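Local coordinates for nuclear import protein MOG1 (Saccharomyces cerevisiae, PDB 1JHS) that takes part in the Ran GTPase system for nuclear protein import and poly(A)+ mRNA export, and interacts with the yeast Ran homologue GSP1, at residues 16-19 with 20-23; 49-52 with 53-57; 150-153 with 154-157; 162-165 with 166-170. The protein carries 1 engineered substitution. All blocks are in the same frame, centred on the assembly; numbering follows the deposited sequence.

Contact 1: residues 16-19 with 20-23; sequences VVPP and GFID
The first torsion of Phe21 (chi1 -85°) sets CG anti to the carbonyl carbon and swings the benzyl group back over Pro18. The two residues are the ends of a type II beta turn, Pro18 to Phe21, with Pro19 and Gly20 at its corners. The turn links strand 13-17 to strand 21-23, an outer strand of the seven-stranded antiparallel sheet. Its closing bond is weak: Phe21 N lies 3.4 Å from Pro18 O. The side chains add a CH-pi contact. Pro18 CD sits 4.0 Å from the centre of the Phe21 ring, nearly along the ring normal. Pro18 CB reaches Phe21 CD1 at 3.6 Å. Val17 CG2 touches Phe21 CB at 4.3 Å. Gly20 has a positive phi of 88°, and a beta carbon there would lie only 2.5 Å from Pro19 O, a clash. Pro19 O stands at the edge of the Phe21 ring, in its plane, and accepts a hydrogen bond from Arg41 NE. Ile57 of strand 56-63 also packs on both Pro18 and Phe21. A serine in place of Phe21 would probably open a gap over the Pro18 ring and deprive Ile57 of an apolar neighbour. Pro18 CG lies over the same face of the aromatic ring as CD, 3.8 Å from Phe21 CE1.

Contact 2: residues 49-52 with 53-57; sequences DGLA and TNESI
Glu55 OE2 is gripped by two donors. It accepts a hydrogen bond from Ala52 N at 2.8 Å, nearly straight at 170°, through its syn lone pair. It also forms a salt bridge with Arg164 NH1 of helix 163-178. The second oxygen, OE1, takes a hydrogen bond from Asn39 ND2. The carboxylate is buried, and these bonds satisfy both of its oxygens. They would also tend to fix its rotation, and the nearby arginine probably favours the charged form. A bend at chi2 (88°) turns the Glu55 chain back toward the residues that precede it. The loop that follows strand 34-39 is thus pinned to itself just before strand 56-63 begins in the antiparallel sheet. The chain bends sharply between Ala52 and Glu55, and Asn39 ND2 adds a bond to Ala52 O. Leu51 crosses the bent side chain of Glu55 at a slant. Leu51 CB comes within 3.7 Å of Glu55 OE2, and Leu51 CD2 within 4.1 Å of the same oxygen. Leu51 further packs on Pro18, Phe21 and Val168. A glutamine in place of Glu55 would probably leave Arg164 without one of its charged mates and weaken the hold on the loop. The methyl of Ala52 also lies near the carboxylate, with CB 3.8 Å from Glu55 OE2. Asn54 OD1 accepts a hydrogen bond from Arg164 NH1, the nitrogen that also pairs with Glu55 OE2.

Contact 3: residues 150-153 with 154-157; sequences KEEA and SQAS
Helix 150-157 is a short surface alpha helix that follows strand 138-147, and this contact is its own backbone ladder with the serine side chains that add to it. Four i to i+4 bonds cross between 150-153 and 154-157. The shortest joins Ser157 N to Ala153 O at 2.9 Å, and Ala156 N bonds to Glu152 O at 3.0 Å and 171°. Gln155 N bonds to Glu151 O. Lys150 O takes two donors from one residue. Ser154 N reaches it at 3.1 Å and Ser154 OG at 3.2 Å, from opposite faces of the carbonyl plane. The torsion of Ser154 (chi1 -69°) makes this possible, because it puts OG beside its own backbone N and back toward the previous turn. The side chains of Glu152 and Gln155 lie at a slant to each other, with carboxylate and amide planes only 14° apart. They meet loosely: Glu152 CG is 4.2 Å from Gln155 OE1. The carboxylate of Glu152 is committed outside the helix. Its OE1 forms a salt bridge with Arg164 NH2 of the next helix and accepts from Thr149 N just before the first turn. Gln155 NE2 makes a weak bond to Glu160. In the last turn a second serine hydroxyl turns back on the backbone: Ser157 OG donates to Ser154 O at 2.8 Å.

Contact 4: residues 162-165 with 166-170; sequences PARC and HAVYQ
The His166 imidazole stands oblique to Ala163 O, which lies one turn back in helix 163-178. The closest approach is made by the stem of the side chain: His166 CB is 3.3 Å from Ala163 O. The phenol of Tyr169 leads away from 162-165. Its side chain touches Leu107, and its OH bonds to Asp96 and Thr105. Pro162 is the N-cap residue, and its ring packs on Glu152 and Gln155 of helix 150-157. Its carbonyl opens the ladder of the first turns, where His166 N donates to Pro162 O at 3.2 Å. Val168 N bonds to Arg164 O at 2.8 Å, and Tyr169 N to Cys165 O at 2.9 Å. Val168 CG2 sits anti to its own carbonyl carbon, which brings it back to within 3.3 Å of Arg164 O. Arg164 is buried, and its guanidinium reaches partners beyond the helix. Besides pairing with Glu55 and Glu152, it donates from NH2 to Pro147 O. Cys165 and Val168 pack against the sheet side, on Leu107 and Ile144 respectively. The positive charge of this buried arginine is probably well compensated by the two carboxylates, and the start of the helix is tied to its neighbours.

Overall arrangement
All four contacts are local and follow in series, so none nests in or crosses another. Contact 1 closes the turn between strands 13-17 and 21-23. Contact 2 closes the end of the loop that leads from strand 34-39 into strand 56-63. These two touch, as Pro18 CG meets Leu51 CD1 at 3.5 Å. Contacts 3 and 4 lie on the successive helices 150-157 and 163-178. Arg164 joins three of the contacts, binding contact 2 through NH1 and contact 3 through NH2. Contact 1 does not touch contact 4, with nearest atoms about 7 Å apart. Contact 2 touches both, and so lies between the turn and the start of helix 163-178.

Contact 1: residues 16-19 with 20-23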
# COMPACT_ATOMS: atom_id res chain seq x y z
N VAL A 16 5.13 9.57 -5.44
CA VAL A 16 3.98 10.28 -6.00
C VAL A 16 2.70 9.78 -5.36
O VAL A 16 2.68 8.68 -4.83
CB VAL A 16 3.86 10.05 -7.53
CG1 VAL A 16 5.11 10.56 -8.23
CG2 VAL A 16 3.67 8.54 -7.83
N VAL A 17 1.66 10.63 -5.38
CA VAL A 17 0.34 10.25 -4.90
C VAL A 17 -0.70 10.87 -5.86
O VAL A 17 -0.40 11.84 -6.59
CB VAL A 17 0.03 10.69 -3.42
CG1 VAL A 17 1.12 10.17 -2.47
CG2 VAL A 17 -0.12 12.20 -3.33
N PRO A 18 -1.92 10.32 -5.90
CA PRO A 18 -2.93 10.88 -6.81
C PRO A 18 -3.44 12.24 -6.40
O PRO A 18 -3.39 12.62 -5.24
CB PRO A 18 -4.09 9.87 -6.74
CG PRO A 18 -3.44 8.59 -6.25
CD PRO A 18 -2.44 9.12 -5.22
N PRO A 19 -3.97 13.00 -7.38
CA PRO A 19 -4.50 14.32 -7.02
C PRO A 19 -5.73 14.11 -6.11
O PRO A 19 -6.41 13.09 -6.18
CB PRO A 19 -4.85 14.94 -8.38
CG PRO A 19 -5.02 13.74 -9.32
CD PRO A 19 -3.93 12.81 -8.85
N GLY A 20 -5.97 15.07 -5.23
CA GLY A 20 -7.11 14.95 -4.33
C GLY A 20 -6.81 14.18 -3.06
O GLY A 20 -7.70 14.02 -2.21
N PHE A 21 -5.58 13.70 -2.92
CA PHE A 21 -5.18 12.96 -1.72
C PHE A 21 -4.46 13.95 -0.80
O PHE A 21 -3.55 14.65 -1.25
CB PHE A 21 -4.24 11.80 -2.06
CG PHE A 21 -4.95 10.54 -2.47
CD1 PHE A 21 -5.74 10.51 -3.61
CD2 PHE A 21 -4.82 9.37 -1.70
CE1 PHE A 21 -6.39 9.33 -4.00
CE2 PHE A 21 -5.47 8.20 -2.08
CZ PHE A 21 -6.27 8.18 -3.24
N ILE A 22 -4.88 14.01 0.45
CA ILE A 22 -4.28 14.94 1.39
C ILE A 22 -3.31 14.24 2.34
O ILE A 22 -3.49 13.07 2.69
CB ILE A 22 -5.38 15.65 2.22
CG1 ILE A 22 -4.74 16.55 3.28
CG2 ILE A 22 -6.24 14.63 2.90
CD1 ILE A 22 -5.77 17.36 4.06
N ASP A 23 -2.29 14.99 2.73
CA ASP A 23 -1.28 14.53 3.67
C ASP A 23 -1.95 14.65 5.04
O ASP A 23 -2.22 15.77 5.49
CB ASP A 23 -0.05 15.44 3.59
CG ASP A 23 1.02 15.09 4.59
OD1 ASP A 23 0.73 14.36 5.57
OD2 ASP A 23 2.15 15.58 4.39

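Contact 2: residues 49-52 with 53-57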
# COMPACT_ATOMS: atom_id res chain seq x y z
N ASP A 49 -8.64 8.57 -13.22
CA ASP A 49 -7.83 7.68 -12.38
C ASP A 49 -8.27 6.24 -12.18
O ASP A 49 -7.44 5.33 -12.08
CB ASP A 49 -7.73 8.27 -10.95
CG ASP A 49 -6.62 9.26 -10.83
OD1 ASP A 49 -6.17 9.51 -9.71
OD2 ASP A 49 -6.20 9.78 -11.89
N GLY A 50 -9.57 6.05 -12.04
CA GLY A 50 -10.09 4.73 -11.76
C GLY A 50 -10.27 4.57 -10.26
O GLY A 50 -10.77 3.55 -9.80
N LEU A 51 -9.86 5.58 -9.48
CA LEU A 51 -9.99 5.53 -8.02
C LEU A 51 -11.36 6.06 -7.58
O LEU A 51 -12.04 6.74 -8.35
CB LEU A 51 -8.88 6.36 -7.36
CG LEU A 51 -7.44 5.98 -7.72
CD1 LEU A 51 -6.42 6.81 -6.92
CD2 LEU A 51 -7.26 4.50 -7.44
N ALA A 52 -11.78 5.72 -6.37
CA ALA A 52 -13.07 6.22 -5.88
C ALA A 52 -12.76 7.36 -4.91
O ALA A 52 -12.04 8.30 -5.28
CB ALA A 52 -13.85 5.08 -5.20
N THR A 53 -13.27 7.31 -3.68
CA THR A 53 -12.96 8.39 -2.73
C THR A 53 -12.60 7.90 -1.34
O THR A 53 -12.51 8.71 -0.43
CB THR A 53 -14.15 9.42 -2.55
OG1 THR A 53 -15.24 8.79 -1.86
CG2 THR A 53 -14.66 9.94 -3.89
N ASN A 54 -12.35 6.60 -1.18
CA ASN A 54 -12.06 6.08 0.16
C ASN A 54 -10.73 5.35 0.36
O ASN A 54 -10.55 4.73 1.39
CB ASN A 54 -13.21 5.19 0.64
CG ASN A 54 -13.37 3.93 -0.21
OD1 ASN A 54 -12.66 3.74 -1.19
ND2 ASN A 54 -14.33 3.06 0.16
N GLU A 55 -9.81 5.43 -0.59
CA GLU A 55 -8.51 4.76 -0.42
C GLU A 55 -7.58 5.55 0.51
O GLU A 55 -7.74 6.74 0.68
CB GLU A 55 -7.79 4.59 -1.77
CG GLU A 55 -8.61 3.84 -2.83
CD GLU A 55 -9.50 4.78 -3.63
OE1 GLU A 55 -9.49 6.00 -3.33
OE2 GLU A 55 -10.18 4.32 -4.56
N SER A 56 -6.62 4.87 1.12
CA SER A 56 -5.66 5.54 2.00
C SER A 56 -4.31 4.90 1.72
O SER A 56 -4.21 3.71 1.36
CB SER A 56 -6.05 5.40 3.48
OG SER A 56 -6.32 4.07 3.84
N ILE A 57 -3.27 5.70 1.88
CA ILE A 57 -1.91 5.29 1.60
C ILE A 57 -1.01 5.52 2.82
O ILE A 57 -1.00 6.61 3.39
CB ILE A 57 -1.32 6.14 0.43
CG1 ILE A 57 -2.20 5.98 -0.83
CG2 ILE A 57 0.15 5.75 0.17
CD1 ILE A 57 -1.85 6.99 -1.99

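Contact 3: residues 150-153 with 154-157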
# COMPACT_ATOMS: atom_id res chain seq x y z
N LYS A 150 -19.93 -3.55 -2.42
CA LYS A 150 -20.55 -4.87 -2.45
C LYS A 150 -20.29 -5.51 -3.82
O LYS A 150 -20.00 -6.71 -3.93
CB LYS A 150 -22.06 -4.73 -2.23
CG LYS A 150 -22.87 -6.04 -2.39
CD LYS A 150 -24.38 -5.73 -2.25
CE LYS A 150 -25.25 -6.98 -2.05
NZ LYS A 150 -26.70 -6.55 -1.86
N GLU A 151 -20.40 -4.70 -4.87
CA GLU A 151 -20.20 -5.19 -6.23
C GLU A 151 -18.77 -5.69 -6.45
O GLU A 151 -18.56 -6.77 -7.03
CB GLU A 151 -20.51 -4.07 -7.22
CG GLU A 151 -20.30 -4.45 -8.66
CD GLU A 151 -21.61 -4.74 -9.38
OE1 GLU A 151 -22.51 -5.36 -8.75
OE2 GLU A 151 -21.74 -4.34 -10.57
N GLU A 152 -17.79 -4.91 -6.01
CA GLU A 152 -16.38 -5.29 -6.16
C GLU A 152 -16.05 -6.54 -5.34
O GLU A 152 -15.23 -7.36 -5.76
CB GLU A 152 -15.46 -4.13 -5.75
CG GLU A 152 -15.55 -2.89 -6.65
CD GLU A 152 -14.85 -1.66 -6.04
OE1 GLU A 152 -14.79 -1.58 -4.78
OE2 GLU A 152 -14.38 -0.78 -6.80
N ALA A 153 -16.66 -6.68 -4.17
CA ALA A 153 -16.38 -7.84 -3.33
C ALA A 153 -16.91 -9.10 -4.01
O ALA A 153 -16.28 -10.16 -3.94
CB ALA A 153 -17.01 -7.67 -1.95
N SER A 154 -18.05 -8.98 -4.68
CA SER A 154 -18.63 -10.11 -5.41
C SER A 154 -17.70 -10.54 -6.53
O SER A 154 -17.47 -11.73 -6.73
CB SER A 154 -19.99 -9.73 -5.98
OG SER A 154 -20.93 -9.56 -4.92
N GLN A 155 -17.15 -9.58 -7.26
CA GLN A 155 -16.22 -9.89 -8.34
C GLN A 155 -15.01 -10.64 -7.77
O GLN A 155 -14.63 -11.70 -8.28
CB GLN A 155 -15.73 -8.60 -9.02
CG GLN A 155 -16.74 -7.91 -9.93
CD GLN A 155 -16.18 -6.62 -10.51
OE1 GLN A 155 -15.96 -5.64 -9.79
NE2 GLN A 155 -15.94 -6.61 -11.82
N ALA A 156 -14.41 -10.10 -6.72
CA ALA A 156 -13.25 -10.72 -6.09
C ALA A 156 -13.55 -12.15 -5.65
O ALA A 156 -12.74 -13.05 -5.86
CB ALA A 156 -12.78 -9.90 -4.90
N SER A 157 -14.72 -12.36 -5.05
CA SER A 157 -15.09 -13.70 -4.60
C SER A 157 -15.32 -14.61 -5.81
O SER A 157 -15.23 -15.84 -5.71
CB SER A 157 -16.34 -13.65 -3.72
OG SER A 157 -17.49 -13.38 -4.49

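Contact 4: residues 162-165 with 166-170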
# COMPACT_ATOMS: atom_id res chain seq x y z
N PRO A 162 -11.40 -6.51 -9.62
CA PRO A 162 -12.12 -5.25 -9.85
C PRO A 162 -11.22 -4.22 -10.55
O PRO A 162 -10.02 -4.16 -10.30
CB PRO A 162 -12.49 -4.80 -8.43
CG PRO A 162 -12.64 -6.09 -7.69
CD PRO A 162 -11.48 -6.92 -8.20
N ALA A 163 -11.81 -3.42 -11.43
CA ALA A 163 -11.06 -2.39 -12.15
C ALA A 163 -10.32 -1.45 -11.20
O ALA A 163 -9.19 -1.03 -11.48
CB ALA A 163 -11.99 -1.55 -13.03
N ARG A 164 -10.97 -1.09 -10.10
CA ARG A 164 -10.34 -0.15 -9.17
C ARG A 164 -9.10 -0.77 -8.54
O ARG A 164 -8.14 -0.06 -8.24
CB ARG A 164 -11.33 0.29 -8.07
CG ARG A 164 -10.75 1.37 -7.16
CD ARG A 164 -11.83 2.12 -6.39
NE ARG A 164 -12.65 1.26 -5.53
CZ ARG A 164 -12.73 1.38 -4.21
NH1 ARG A 164 -12.03 2.31 -3.58
NH2 ARG A 164 -13.58 0.61 -3.52
N CYS A 165 -9.13 -2.08 -8.31
CA CYS A 165 -7.95 -2.76 -7.75
C CYS A 165 -6.81 -2.70 -8.77
O CYS A 165 -5.64 -2.55 -8.41
CB CYS A 165 -8.28 -4.20 -7.42
SG CYS A 165 -9.39 -4.27 -5.96
N HIS A 166 -7.15 -2.83 -10.05
CA HIS A 166 -6.13 -2.73 -11.09
C HIS A 166 -5.54 -1.31 -11.06
O HIS A 166 -4.31 -1.12 -11.25
CB HIS A 166 -6.78 -3.01 -12.46
CG HIS A 166 -5.81 -3.00 -13.59
ND1 HIS A 166 -5.24 -1.84 -14.09
CD2 HIS A 166 -5.25 -4.02 -14.29
CE1 HIS A 166 -4.37 -2.15 -15.04
NE2 HIS A 166 -4.35 -3.46 -15.18
N ALA A 167 -6.39 -0.32 -10.80
CA ALA A 167 -5.93 1.06 -10.76
C ALA A 167 -5.02 1.26 -9.54
O ALA A 167 -3.95 1.87 -9.65
CB ALA A 167 -7.13 2.00 -10.68
N VAL A 168 -5.44 0.72 -8.39
CA VAL A 168 -4.63 0.84 -7.19
C VAL A 168 -3.26 0.16 -7.38
O VAL A 168 -2.23 0.67 -6.94
CB VAL A 168 -5.36 0.22 -5.98
CG1 VAL A 168 -4.40 0.03 -4.78
CG2 VAL A 168 -6.53 1.14 -5.62
N TYR A 169 -3.24 -0.97 -8.06
CA TYR A 169 -1.98 -1.66 -8.28
C TYR A 169 -1.08 -0.83 -9.18
O TYR A 169 0.14 -0.83 -9.01
CB TYR A 169 -2.20 -3.05 -8.88
CG TYR A 169 -0.96 -3.90 -8.82
CD1 TYR A 169 -0.40 -4.27 -7.60
CD2 TYR A 169 -0.36 -4.37 -9.99
CE1 TYR A 169 0.72 -5.11 -7.54
CE2 TYR A 169 0.76 -5.20 -9.95
CZ TYR A 169 1.29 -5.57 -8.72
OH TYR A 169 2.37 -6.42 -8.69
N GLN A 170 -1.66 -0.13 -10.15
CA GLN A 170 -0.83 0.70 -11.02
C GLN A 170 -0.23 1.83 -10.17
O GLN A 170 0.96 2.14 -10.28
CB GLN A 170 -1.64 1.29 -12.16
CG GLN A 170 -0.77 2.09 -13.11
CD GLN A 170 -1.54 2.62 -14.31
OE1 GLN A 170 -2.59 2.07 -14.67
NE2 GLN A 170 -1.02 3.67 -14.93